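Local coordinates for protein ribonucleoside-diphosphate reductase (Pseudomonas aeruginosa, PDB 5IM3) that probably reduces ribonucleoside diphosphates to deoxyribonucleotides for DNA synthesis and binds dATP at allosteric sites, at residues 661-666 with 777-782; 767-772 with 783-788; 454-459 with 485-490; 499-504 with 540-545. All coordinates share one frame; numbering follows the deposited sequence.

All four contacts lie in the barrel domain of the reductase. Along the chain, contact 3 (454-459 with 485-490) closes first, contact 4 (499-504 with 540-545) follows, and contacts 1 and 2 come last, with their segments alternating. Contacts 1 and 2 have centres about 8 Å apart and touch through Gln-666 and Thr-788. Helix 773-779 lies between the two segments of contact 2, and its end belongs to contact 1. Contacts 3 and 4 have centres about 11 Å apart. Bonds from Phe-504 N to Trp-457 O and from Trp-501 NE1 to Thr-456 O tie the two-stranded sheet of contact 4 to the turn after barrel strand 450-455. Contacts 1 and 3, about 34 Å apart between centres, both stand at strands of the barrel sheet.

Contact 1: residues 661-666 with 777-782; sequences GIMGFQ and NITGVS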
loop_
_atom_site.group_PDB
_atom_site.type_symbol
_atom_site.label_atom_id
_atom_site.label_comp_id
_atom_site.label_asym_id
_atom_site.label_seq_id
_atom_site.Cartn_x
_atom_site.Cartn_y
_atom_site.Cartn_z
ATOM N N GLY A 661 -11.714 39.790 -24.129
ATOM C CA GLY A 661 -11.732 39.208 -22.813
ATOM C C GLY A 661 -11.498 40.228 -21.716
ATOM O O GLY A 661 -11.617 41.445 -21.917
ATOM N N ILE A 662 -11.155 39.719 -20.528
ATOM C CA ILE A 662 -10.894 40.551 -19.361
ATOM C C ILE A 662 -9.681 40.013 -18.613
ATOM O O ILE A 662 -9.309 38.842 -18.735
ATOM C CB ILE A 662 -12.109 40.615 -18.408
ATOM C CG1 ILE A 662 -12.536 39.202 -17.990
ATOM C CG2 ILE A 662 -13.263 41.357 -19.071
ATOM C CD1 ILE A 662 -13.555 39.173 -16.864
ATOM N N MET A 663 -9.071 40.892 -17.820
ATOM C CA MET A 663 -8.005 40.506 -16.908
ATOM C C MET A 663 -8.013 41.454 -15.718
ATOM O O MET A 663 -8.666 42.501 -15.732
ATOM C CB MET A 663 -6.634 40.495 -17.603
ATOM C CG MET A 663 -6.243 41.798 -18.277
ATOM S SD MET A 663 -4.573 41.721 -18.962
ATOM C CE MET A 663 -4.438 43.337 -19.714
ATOM N N GLY A 664 -7.280 41.066 -14.676
ATOM C CA GLY A 664 -7.293 41.811 -13.435
ATOM C C GLY A 664 -8.525 41.591 -12.590
ATOM O O GLY A 664 -8.830 42.422 -11.730
ATOM N N PHE A 665 -9.243 40.485 -12.803
ATOM C CA PHE A 665 -10.480 40.246 -12.065
ATOM C C PHE A 665 -10.205 40.083 -10.576
ATOM O O PHE A 665 -10.864 40.709 -9.737
ATOM C CB PHE A 665 -11.189 39.009 -12.617
ATOM C CG PHE A 665 -12.531 38.752 -11.992
ATOM C CD1 PHE A 665 -13.669 39.371 -12.483
ATOM C CD2 PHE A 665 -12.652 37.900 -10.907
ATOM C CE1 PHE A 665 -14.903 39.140 -11.908
ATOM C CE2 PHE A 665 -13.884 37.667 -10.325
ATOM C CZ PHE A 665 -15.010 38.286 -10.830
ATOM N N GLN A 666 -9.234 39.238 -10.225
ATOM C CA GLN A 666 -8.902 39.043 -8.818
ATOM C C GLN A 666 -8.470 40.355 -8.178
ATOM O O GLN A 666 -8.881 40.674 -7.057
ATOM C CB GLN A 666 -7.808 37.982 -8.685
ATOM C CG GLN A 666 -7.214 37.832 -7.286
ATOM C CD GLN A 666 -8.176 37.205 -6.295
ATOM O OE1 GLN A 666 -8.091 36.013 -6.004
ATOM N NE2 GLN A 666 -9.091 38.006 -5.768
ATOM N N ASN A 777 1.122 40.489 -17.011
ATOM C CA ASN A 777 2.419 40.898 -16.482
ATOM C C ASN A 777 2.840 42.252 -17.038
ATOM O O ASN A 777 3.441 43.064 -16.325
ATOM C CB ASN A 777 3.478 39.845 -16.809
ATOM C CG ASN A 777 3.298 38.569 -16.016
ATOM O OD1 ASN A 777 2.279 38.370 -15.353
ATOM N ND2 ASN A 777 4.292 37.694 -16.077
ATOM N N ILE A 778 2.549 42.509 -18.316
ATOM C CA ILE A 778 2.908 43.795 -18.907
ATOM C C ILE A 778 2.160 44.921 -18.205
ATOM O O ILE A 778 2.731 45.975 -17.910
ATOM C CB ILE A 778 2.633 43.787 -20.422
ATOM C CG1 ILE A 778 3.562 42.792 -21.124
ATOM C CG2 ILE A 778 2.817 45.185 -21.015
ATOM C CD1 ILE A 778 3.223 42.556 -22.579
ATOM N N THR A 779 0.876 44.714 -17.923
ATOM C CA THR A 779 0.040 45.730 -17.301
ATOM C C THR A 779 0.051 45.667 -15.779
ATOM O O THR A 779 -0.474 46.581 -15.135
ATOM C CB THR A 779 -1.403 45.602 -17.804
ATOM O OG1 THR A 779 -1.897 44.290 -17.513
ATOM C CG2 THR A 779 -1.471 45.853 -19.310
ATOM N N GLY A 780 0.621 44.618 -15.194
ATOM C CA GLY A 780 0.778 44.539 -13.751
ATOM C C GLY A 780 -0.465 44.142 -12.986
ATOM O O GLY A 780 -0.674 44.623 -11.865
ATOM N N VAL A 781 -1.293 43.260 -13.548
ATOM C CA VAL A 781 -2.548 42.851 -12.931
ATOM C C VAL A 781 -2.599 41.327 -12.870
ATOM O O VAL A 781 -1.711 40.633 -13.367
ATOM C CB VAL A 781 -3.775 43.410 -13.684
ATOM C CG1 VAL A 781 -3.754 44.942 -13.672
ATOM C CG2 VAL A 781 -3.819 42.879 -15.118
ATOM N N SER A 782 -3.653 40.814 -12.244
ATOM C CA SER A 782 -3.831 39.376 -12.111
ATOM C C SER A 782 -4.279 38.759 -13.437
ATOM O O SER A 782 -4.772 39.440 -14.338
ATOM C CB SER A 782 -4.847 39.056 -11.014
ATOM O OG SER A 782 -6.082 39.715 -11.245
HETATM O O HOH W 1 -7.558 37.409 -11.998
#
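Met-663 reaches from its strand across to Val-781 and the end of a helix at Thr-779. Its CB lies 3.9 Å from Ser-782 O. CG stands between the backbone N and the carbonyl carbon (chi1 56°), which aims it at Val-781. CG and SD both pass CG2 of Val-781, and the SD to CG2 distance is 4.1 Å. The two side chains cross there at about a right angle. Beyond CG the chain is extended. The methyl CE therefore meets Thr-779 tip to tip, 3.5 Å from OG1, with CG2 of the threonine slightly farther. This is van der Waals packing of a methyl; the hydroxyl bonds back to Ile-775 O in its own helix.

The backbone closes the other end. Gly-664 N donates to Ser-782 O at 3.0 Å, and the donor sits above the carbonyl plane. Val-781 CB rests 3.9 Å from Gly-664 CA. Gly-664 has positive phi and is the N-cap residue of the next helix. Ser-782 OG lies at that helix start, 3.5 Å from CB of Gln-666. A water joins OG to Gln-666 N, accepting from the amide at 3.0 Å. OG is also hydrogen-bonded to Asp-667 N. The amide end of Gln-666 turns elsewhere, and its OE1 accepts from Thr-788 N.

The contact is buried in the ten-stranded alpha-beta barrel, at the C-terminal end of strand 659-663. This strand runs parallel to strand 600-608. Met-663 bonds through its backbone to Ile-607 and to Leu-609 just beyond that strand, and its side chain also packs on Ile-775 and Ala-776 of helix 773-779.

Contact 2: residues 767-772 with 783-788; sequences MAIAPT and QSIEPT
Thr-772 and Gln-783 slide past each other in opposite directions, and the threonine hydroxyl comes to lie beside the second segment. OG1 stands between the backbone N and the carbonyl carbon of its own residue (chi1 65°). There it accepts a hydrogen bond from Ser-784 N at 3.1 Å, with an N-H...O angle of 151°. Gln-783 OE1 lies 2.9 Å from Thr-772 O. Both are acceptors, so the orientation of this amide is doubtful. The weak bonds that rest on it, OE1 to Thr-772 OG1 and NE2 to Asn-777 OD1, are doubtful too.

The two segments flank helix 773-779 in the chain. Thr-772 is at its N-cap position, but the threonine side chain makes no capping bond. After the helix the chain makes a type II' beta turn from Gln-783 to Glu-786. Ser-784 has positive phi in this turn. Its CB points toward residues 767-772 and lies 3.6 Å from Ala-770 O.

Next to these polar contacts, Ile-769 and Ile-785 cross at about a right angle. Their CG2 methyls meet at 4.2 Å. Ile-769 CG2 is equally near CB of Ser-784. Ile-662 of strand 659-663 touches both isoleucines, and Met-689 of helix 679-707 packs against Ile-769.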
loop_
_atom_site.group_PDB
_atom_site.type_symbol
_atom_site.label_atom_id
_atom_site.label_comp_id
_atom_site.label_asym_id
_atom_site.label_seq_id
_atom_site.Cartn_x
_atom_site.Cartn_y
_atom_site.Cartn_z
ATOM N N MET A 767 -16.933 38.187 -27.744
ATOM C CA MET A 767 -16.295 38.044 -26.443
ATOM C C MET A 767 -15.745 36.641 -26.235
ATOM O O MET A 767 -16.360 35.648 -26.639
ATOM C CB MET A 767 -17.285 38.368 -25.332
ATOM C CG MET A 767 -17.931 39.726 -25.484
ATOM S SD MET A 767 -19.406 39.863 -24.478
ATOM C CE MET A 767 -18.668 39.928 -22.848
ATOM N N ALA A 768 -14.585 36.578 -25.587
ATOM C CA ALA A 768 -13.978 35.325 -25.162
ATOM C C ALA A 768 -12.912 35.662 -24.132
ATOM O O ALA A 768 -12.122 36.586 -24.346
ATOM C CB ALA A 768 -13.371 34.568 -26.346
ATOM N N ILE A 769 -12.898 34.931 -23.022
ATOM C CA ILE A 769 -11.939 35.161 -21.946
ATOM C C ILE A 769 -10.837 34.121 -22.100
ATOM O O ILE A 769 -11.012 32.948 -21.761
ATOM C CB ILE A 769 -12.597 35.097 -20.564
ATOM C CG1 ILE A 769 -13.690 36.162 -20.444
ATOM C CG2 ILE A 769 -11.553 35.296 -19.468
ATOM C CD1 ILE A 769 -14.476 36.091 -19.139
ATOM N N ALA A 770 -9.696 34.559 -22.604
ATOM C CA ALA A 770 -8.531 33.730 -22.835
ATOM C C ALA A 770 -7.491 33.960 -21.752
ATOM O O ALA A 770 -7.547 34.956 -21.025
ATOM C CB ALA A 770 -7.924 34.047 -24.205
ATOM N N PRO A 771 -6.524 33.055 -21.606
ATOM C CA PRO A 771 -5.407 33.328 -20.695
ATOM C C PRO A 771 -4.675 34.592 -21.120
ATOM O O PRO A 771 -4.686 34.977 -22.291
ATOM C CB PRO A 771 -4.522 32.083 -20.828
ATOM C CG PRO A 771 -5.451 31.011 -21.313
ATOM C CD PRO A 771 -6.424 31.715 -22.206
ATOM N N THR A 772 -4.040 35.246 -20.147
ATOM C CA THR A 772 -3.415 36.549 -20.357
ATOM C C THR A 772 -2.057 36.603 -19.676
ATOM O O THR A 772 -1.670 37.635 -19.115
ATOM C CB THR A 772 -4.299 37.677 -19.829
ATOM O OG1 THR A 772 -4.415 37.561 -18.406
ATOM C CG2 THR A 772 -5.686 37.629 -20.456
ATOM N N GLN A 783 -4.109 37.442 -13.537
ATOM C CA GLN A 783 -4.399 36.725 -14.775
ATOM C C GLN A 783 -5.902 36.574 -14.981
ATOM O O GLN A 783 -6.602 36.039 -14.116
ATOM C CB GLN A 783 -3.740 35.347 -14.751
ATOM C CG GLN A 783 -2.263 35.355 -14.402
ATOM C CD GLN A 783 -1.409 35.954 -15.496
ATOM O OE1 GLN A 783 -1.902 36.274 -16.578
ATOM N NE2 GLN A 783 -0.117 36.104 -15.224
ATOM N N SER A 784 -6.386 37.035 -16.137
ATOM C CA SER A 784 -7.771 36.874 -16.583
ATOM C C SER A 784 -8.769 36.803 -15.430
ATOM O O SER A 784 -9.049 37.822 -14.791
ATOM C CB SER A 784 -7.891 35.633 -17.474
ATOM O OG SER A 784 -7.417 34.477 -16.812
ATOM N N ILE A 785 -9.322 35.617 -15.169
ATOM C CA ILE A 785 -10.285 35.400 -14.097
ATOM C C ILE A 785 -9.706 34.513 -13.005
ATOM O O ILE A 785 -10.447 34.032 -12.141
ATOM C CB ILE A 785 -11.599 34.808 -14.636
ATOM C CG1 ILE A 785 -11.313 33.591 -15.524
ATOM C CG2 ILE A 785 -12.383 35.864 -15.397
ATOM C CD1 ILE A 785 -12.554 32.903 -16.059
ATOM N N GLU A 786 -8.396 34.285 -13.021
ATOM C CA GLU A 786 -7.790 33.351 -12.088
ATOM C C GLU A 786 -7.779 33.934 -10.676
ATOM O O GLU A 786 -7.475 35.118 -10.494
ATOM C CB GLU A 786 -6.356 33.028 -12.510
ATOM C CG GLU A 786 -6.230 32.353 -13.870
ATOM C CD GLU A 786 -6.506 30.864 -13.811
ATOM O OE1 GLU A 786 -6.347 30.273 -12.722
ATOM O OE2 GLU A 786 -6.884 30.285 -14.853
ATOM N N PRO A 787 -8.097 33.139 -9.659
ATOM C CA PRO A 787 -7.748 33.537 -8.295
ATOM C C PRO A 787 -6.241 33.495 -8.120
ATOM O O PRO A 787 -5.540 32.733 -8.789
ATOM C CB PRO A 787 -8.447 32.488 -7.424
ATOM C CG PRO A 787 -8.550 31.288 -8.307
ATOM C CD PRO A 787 -8.769 31.826 -9.691
ATOM N N THR A 788 -5.739 34.340 -7.228
ATOM C CA THR A 788 -4.310 34.361 -6.947
ATOM C C THR A 788 -3.822 32.956 -6.624
ATOM O O THR A 788 -4.353 32.296 -5.726
ATOM C CB THR A 788 -4.020 35.308 -5.779
ATOM O OG1 THR A 788 -4.505 36.618 -6.095
ATOM C CG2 THR A 788 -2.522 35.381 -5.489
#

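Contact 3: residues 454-459 with 485-490; sequences LETWHL and NWIPDL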
loop_
_atom_site.group_PDB
_atom_site.type_symbol
_atom_site.label_atom_id
_atom_site.label_comp_id
_atom_site.label_asym_id
_atom_site.label_seq_id
_atom_site.Cartn_x
_atom_site.Cartn_y
_atom_site.Cartn_z
ATOM N N LEU A 454 -11.945 14.873 -29.487
ATOM C CA LEU A 454 -12.657 13.676 -29.917
ATOM C C LEU A 454 -13.986 13.579 -29.181
ATOM O O LEU A 454 -14.049 13.802 -27.971
ATOM C CB LEU A 454 -11.831 12.413 -29.668
ATOM C CG LEU A 454 -12.264 11.201 -30.488
ATOM C CD1 LEU A 454 -11.878 11.384 -31.949
ATOM C CD2 LEU A 454 -11.664 9.924 -29.922
ATOM N N GLU A 455 -15.041 13.245 -29.918
ATOM C CA GLU A 455 -16.373 13.142 -29.342
ATOM C C GLU A 455 -16.523 11.820 -28.589
ATOM O O GLU A 455 -15.875 10.820 -28.913
ATOM C CB GLU A 455 -17.431 13.272 -30.439
ATOM C CG GLU A 455 -18.803 13.710 -29.950
ATOM C CD GLU A 455 -19.661 14.297 -31.054
ATOM O OE1 GLU A 455 -19.103 14.937 -31.975
ATOM O OE2 GLU A 455 -20.896 14.125 -31.003
ATOM N N THR A 456 -17.396 11.825 -27.573
ATOM C CA THR A 456 -17.371 10.791 -26.538
ATOM C C THR A 456 -17.925 9.442 -26.994
ATOM O O THR A 456 -17.666 8.431 -26.329
ATOM C CB THR A 456 -18.145 11.271 -25.306
ATOM O OG1 THR A 456 -17.774 12.623 -25.006
ATOM C CG2 THR A 456 -17.823 10.402 -24.101
ATOM N N TRP A 457 -18.677 9.392 -28.091
ATOM C CA TRP A 457 -19.135 8.122 -28.644
ATOM C C TRP A 457 -18.149 7.524 -29.642
ATOM O O TRP A 457 -18.381 6.413 -30.132
ATOM C CB TRP A 457 -20.504 8.288 -29.318
ATOM C CG TRP A 457 -20.577 9.415 -30.309
ATOM C CD1 TRP A 457 -21.140 10.644 -30.111
ATOM C CD2 TRP A 457 -20.074 9.419 -31.652
ATOM N NE1 TRP A 457 -21.022 11.408 -31.242
ATOM C CE2 TRP A 457 -20.368 10.682 -32.204
ATOM C CE3 TRP A 457 -19.403 8.480 -32.439
ATOM C CZ2 TRP A 457 -20.017 11.029 -33.506
ATOM C CZ3 TRP A 457 -19.054 8.827 -33.736
ATOM C CH2 TRP A 457 -19.363 10.090 -34.255
ATOM N N HIS A 458 -17.063 8.228 -29.955
ATOM C CA HIS A 458 -16.090 7.733 -30.919
ATOM C C HIS A 458 -15.462 6.438 -30.420
ATOM O O HIS A 458 -15.071 6.326 -29.255
ATOM C CB HIS A 458 -15.014 8.793 -31.152
ATOM C CG HIS A 458 -14.193 8.574 -32.385
ATOM N ND1 HIS A 458 -13.177 7.646 -32.449
ATOM C CD2 HIS A 458 -14.222 9.183 -33.594
ATOM C CE1 HIS A 458 -12.622 7.685 -33.647
ATOM N NE2 HIS A 458 -13.237 8.611 -34.360
ATOM N N LEU A 459 -15.357 5.455 -31.314
ATOM C CA LEU A 459 -14.917 4.127 -30.904
ATOM C C LEU A 459 -13.474 4.096 -30.413
ATOM O O LEU A 459 -13.098 3.157 -29.703
ATOM C CB LEU A 459 -15.095 3.135 -32.055
ATOM C CG LEU A 459 -16.142 2.058 -31.784
ATOM C CD1 LEU A 459 -16.319 1.197 -33.015
ATOM C CD2 LEU A 459 -15.743 1.208 -30.591
ATOM N N ASN A 485 -11.918 16.261 -24.478
ATOM C CA ASN A 485 -13.182 15.596 -24.758
ATOM C C ASN A 485 -14.192 16.580 -25.337
ATOM O O ASN A 485 -14.350 17.698 -24.837
ATOM C CB ASN A 485 -13.757 14.973 -23.485
ATOM C CG ASN A 485 -12.961 13.775 -23.002
ATOM O OD1 ASN A 485 -12.369 13.801 -21.920
ATOM N ND2 ASN A 485 -12.962 12.708 -23.792
ATOM N N TRP A 486 -14.884 16.148 -26.388
ATOM C CA TRP A 486 -15.989 16.888 -27.000
ATOM C C TRP A 486 -17.270 16.152 -26.601
ATOM O O TRP A 486 -17.684 15.195 -27.254
ATOM C CB TRP A 486 -15.789 16.964 -28.515
ATOM C CG TRP A 486 -16.674 17.930 -29.245
ATOM C CD1 TRP A 486 -17.547 17.637 -30.252
ATOM C CD2 TRP A 486 -16.757 19.347 -29.043
ATOM N NE1 TRP A 486 -18.171 18.782 -30.687
ATOM C CE2 TRP A 486 -17.703 19.846 -29.961
ATOM C CE3 TRP A 486 -16.125 20.241 -28.176
ATOM C CZ2 TRP A 486 -18.034 21.199 -30.035
ATOM C CZ3 TRP A 486 -16.457 21.587 -28.248
ATOM C CH2 TRP A 486 -17.404 22.051 -29.169
ATOM N N ILE A 487 -17.892 16.596 -25.514
ATOM C CA ILE A 487 -18.867 15.792 -24.780
ATOM C C ILE A 487 -20.273 16.240 -25.170
ATOM O O ILE A 487 -20.618 17.409 -24.947
ATOM C CB ILE A 487 -18.666 15.908 -23.263
ATOM C CG1 ILE A 487 -17.214 15.597 -22.892
ATOM C CG2 ILE A 487 -19.616 14.954 -22.535
ATOM C CD1 ILE A 487 -16.873 15.923 -21.451
ATOM N N PRO A 488 -21.109 15.360 -25.721
ATOM C CA PRO A 488 -22.515 15.721 -25.936
ATOM C C PRO A 488 -23.296 15.707 -24.631
ATOM O O PRO A 488 -22.981 14.968 -23.697
ATOM C CB PRO A 488 -23.025 14.636 -26.895
ATOM C CG PRO A 488 -21.804 13.900 -27.374
ATOM C CD PRO A 488 -20.787 14.045 -26.300
ATOM N N ASP A 489 -24.342 16.538 -24.585
ATOM C CA ASP A 489 -25.210 16.575 -23.410
ATOM C C ASP A 489 -25.754 15.192 -23.082
ATOM O O ASP A 489 -25.905 14.839 -21.907
ATOM C CB ASP A 489 -26.365 17.553 -23.640
ATOM C CG ASP A 489 -25.979 18.995 -23.374
ATOM O OD1 ASP A 489 -24.776 19.269 -23.178
ATOM O OD2 ASP A 489 -26.881 19.857 -23.363
ATOM N N LEU A 490 -26.054 14.394 -24.110
ATOM C CA LEU A 490 -26.684 13.100 -23.883
ATOM C C LEU A 490 -25.801 12.199 -23.032
ATOM O O LEU A 490 -26.304 11.439 -22.198
ATOM C CB LEU A 490 -27.002 12.431 -25.220
ATOM C CG LEU A 490 -27.801 11.131 -25.158
ATOM C CD1 LEU A 490 -29.177 11.369 -24.563
ATOM C CD2 LEU A 490 -27.921 10.529 -26.544
HETATM O O HOH W 2 -14.999 12.798 -25.605
#
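Glu-455 and Trp-486 both hold CG anti to the backbone N (chi1 -158° and -167°), and their side chains lie on the same face of the sheet. The glutamate chain stays extended and brings OE1 to the edge of the indole, 3.6 Å from CD1 and in the ring plane. The carboxylate is turned 72° against the ring. OE2 lies 3.7 Å from CG of Pro-488. The carboxylate is held by several partners. Lys-566 NZ forms a salt bridge with OE2, His-513 ND1 bonds to OE1, and Trp-457 NE1 makes a weak bond to OE2. This buried charge is probably stabilised by the lysine.

The backbones run as neighbouring parallel strands, 450-455 and 482-487, of the barrel sheet. They are linked by a beta-alpha-beta unit through helix 461-465. Trp-486 N donates to Leu-454 O at 3.0 Å, with the donor above the carbonyl plane. Glu-455 CA approaches Trp-486 O at 3.2 Å as a CA-H...O contact. Thr-456 N bonds weakly to the same oxygen.

Strand 450-455 ends in a type I beta turn from Glu-455 to His-458. In it Thr-456 OG1 is anti to its carbonyl carbon and reaches the second segment, 3.4 Å from Ile-487 CA and 3.6 Å from Pro-488 CD. A water bridges three groups: it donates to Leu-454 O, accepts from Asn-485 ND2 at 2.7 Å and is hydrogen-bonded to Thr-456 OG1. Strand 562-565 pairs with Asn-485 and Ile-487 beyond.

Contact 4: residues 499-504 with 540-545; sequences GSWTLF and KVVQAK
Residues 500-503 and 540-543 pair as antiparallel strands, with a closest approach of the axes of 4.6 Å and N-to-C directions 148° from each other. Trp-501 and Val-542 form a hydrogen-bonded pair: Val-542 N donates to Trp-501 O at 2.9 Å in an almost straight bond, and Trp-501 N returns one to Val-542 O. Leu-503 and Lys-540 form the next such pair.

Their side chains lie side by side and point the same way, CB to CB 4.1 Å. The lysine chain bends at chi3, and its NZ forms a salt bridge with Glu-462. On the same face Val-542 CG2 comes near the edge of the Trp-501 indole and lies 4.2 Å from Trp-501 CB. Ala-544 CB packs against Trp-501 CB at the same distance. The indole itself leads away from the second strand. It stacks on Tyr-524, and its NE1 bonds to Thr-456 O. On the other face Thr-502 OG1 meets Val-541 CG2 at 3.9 Å.

At the far end Ala-544 N donates to Gly-499 O at 3.1 Å. This bond carries the pairing into the first turn of helix 544-558, just after Gln-543 at the N-cap. The arrangement is a two-stranded antiparallel sheet that runs directly into a helix.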
loop_
_atom_site.group_PDB
_atom_site.type_symbol
_atom_site.label_atom_id
_atom_site.label_comp_id
_atom_site.label_asym_id
_atom_site.label_seq_id
_atom_site.Cartn_x
_atom_site.Cartn_y
_atom_site.Cartn_z
ATOM N N GLY A 499 -27.233 5.502 -17.042
ATOM C CA GLY A 499 -27.593 4.831 -18.272
ATOM C C GLY A 499 -26.388 4.263 -19.001
ATOM O O GLY A 499 -25.240 4.389 -18.576
ATOM N N SER A 500 -26.673 3.622 -20.130
ATOM C CA SER A 500 -25.643 3.028 -20.962
ATOM C C SER A 500 -25.171 4.030 -22.016
ATOM O O SER A 500 -25.697 5.140 -22.139
ATOM C CB SER A 500 -26.166 1.752 -21.617
ATOM O OG SER A 500 -27.264 2.045 -22.465
ATOM N N TRP A 501 -24.171 3.628 -22.795
ATOM C CA TRP A 501 -23.551 4.509 -23.776
ATOM C C TRP A 501 -22.880 3.643 -24.830
ATOM O O TRP A 501 -22.097 2.751 -24.487
ATOM C CB TRP A 501 -22.538 5.442 -23.098
ATOM C CG TRP A 501 -21.878 6.433 -24.008
ATOM C CD1 TRP A 501 -20.569 6.448 -24.391
ATOM C CD2 TRP A 501 -22.494 7.562 -24.642
ATOM N NE1 TRP A 501 -20.331 7.514 -25.224
ATOM C CE2 TRP A 501 -21.496 8.214 -25.394
ATOM C CE3 TRP A 501 -23.790 8.084 -24.648
ATOM C CZ2 TRP A 501 -21.755 9.361 -26.144
ATOM C CZ3 TRP A 501 -24.045 9.227 -25.396
ATOM C CH2 TRP A 501 -23.032 9.849 -26.133
ATOM N N THR A 502 -23.189 3.898 -26.097
ATOM C CA THR A 502 -22.710 3.077 -27.202
ATOM C C THR A 502 -21.660 3.835 -28.003
ATOM O O THR A 502 -21.859 5.002 -28.355
ATOM C CB THR A 502 -23.865 2.660 -28.117
ATOM O OG1 THR A 502 -24.850 1.953 -27.352
ATOM C CG2 THR A 502 -23.364 1.760 -29.240
ATOM N N LEU A 503 -20.548 3.167 -28.291
ATOM C CA LEU A 503 -19.485 3.728 -29.108
ATOM C C LEU A 503 -19.657 3.286 -30.557
ATOM O O LEU A 503 -19.969 2.123 -30.830
ATOM C CB LEU A 503 -18.110 3.298 -28.587
ATOM C CG LEU A 503 -17.882 3.462 -27.081
ATOM C CD1 LEU A 503 -16.452 3.096 -26.706
ATOM C CD2 LEU A 503 -18.205 4.876 -26.635
ATOM N N PHE A 504 -19.462 4.227 -31.479
ATOM C CA PHE A 504 -19.604 3.983 -32.906
ATOM C C PHE A 504 -18.370 4.492 -33.635
ATOM O O PHE A 504 -17.655 5.374 -33.152
ATOM C CB PHE A 504 -20.831 4.693 -33.503
ATOM C CG PHE A 504 -22.139 4.293 -32.891
ATOM C CD1 PHE A 504 -22.764 3.115 -33.263
ATOM C CD2 PHE A 504 -22.766 5.116 -31.971
ATOM C CE1 PHE A 504 -23.979 2.758 -32.712
ATOM C CE2 PHE A 504 -23.978 4.762 -31.412
ATOM C CZ PHE A 504 -24.587 3.584 -31.787
ATOM N N LYS A 540 -19.679 -0.664 -29.451
ATOM C CA LYS A 540 -19.317 -1.091 -28.105
ATOM C C LYS A 540 -20.263 -0.432 -27.116
ATOM O O LYS A 540 -20.436 0.791 -27.145
ATOM C CB LYS A 540 -17.877 -0.709 -27.757
ATOM C CG LYS A 540 -16.868 -1.833 -27.892
ATOM C CD LYS A 540 -15.576 -1.516 -27.141
ATOM C CE LYS A 540 -15.797 -1.475 -25.632
ATOM N NZ LYS A 540 -14.521 -1.375 -24.876
ATOM N N VAL A 541 -20.862 -1.234 -26.242
ATOM C CA VAL A 541 -21.742 -0.728 -25.197
ATOM C C VAL A 541 -20.976 -0.725 -23.883
ATOM O O VAL A 541 -20.427 -1.754 -23.467
ATOM C CB VAL A 541 -23.024 -1.566 -25.083
ATOM C CG1 VAL A 541 -23.940 -0.978 -24.020
ATOM C CG2 VAL A 541 -23.735 -1.638 -26.429
ATOM N N VAL A 542 -20.940 0.435 -23.232
ATOM C CA VAL A 542 -20.317 0.601 -21.930
ATOM C C VAL A 542 -21.320 1.283 -21.009
ATOM O O VAL A 542 -22.362 1.779 -21.441
ATOM C CB VAL A 542 -19.010 1.418 -22.011
ATOM C CG1 VAL A 542 -18.018 0.739 -22.940
ATOM C CG2 VAL A 542 -19.294 2.842 -22.492
ATOM N N GLN A 543 -20.998 1.294 -19.719
ATOM C CA GLN A 543 -21.756 2.089 -18.766
ATOM C C GLN A 543 -21.232 3.518 -18.776
ATOM O O GLN A 543 -20.022 3.745 -18.683
ATOM C CB GLN A 543 -21.658 1.490 -17.364
ATOM C CG GLN A 543 -22.344 0.143 -17.223
ATOM C CD GLN A 543 -23.792 0.185 -17.672
ATOM O OE1 GLN A 543 -24.637 0.809 -17.029
ATOM N NE2 GLN A 543 -24.080 -0.469 -18.790
ATOM N N ALA A 544 -22.145 4.481 -18.907
ATOM C CA ALA A 544 -21.735 5.881 -18.959
ATOM C C ALA A 544 -20.918 6.265 -17.731
ATOM O O ALA A 544 -19.906 6.968 -17.846
ATOM C CB ALA A 544 -22.964 6.780 -19.091
ATOM N N LYS A 545 -21.340 5.810 -16.547
ATOM C CA LYS A 545 -20.607 6.121 -15.322
ATOM C C LYS A 545 -19.182 5.585 -15.379
ATOM O O LYS A 545 -18.254 6.214 -14.857
ATOM C CB LYS A 545 -21.343 5.545 -14.113
ATOM C CG LYS A 545 -22.205 6.547 -13.360
ATOM C CD LYS A 545 -23.067 5.852 -12.312
ATOM C CE LYS A 545 -23.665 6.839 -11.319
ATOM N NZ LYS A 545 -22.667 7.288 -10.307
#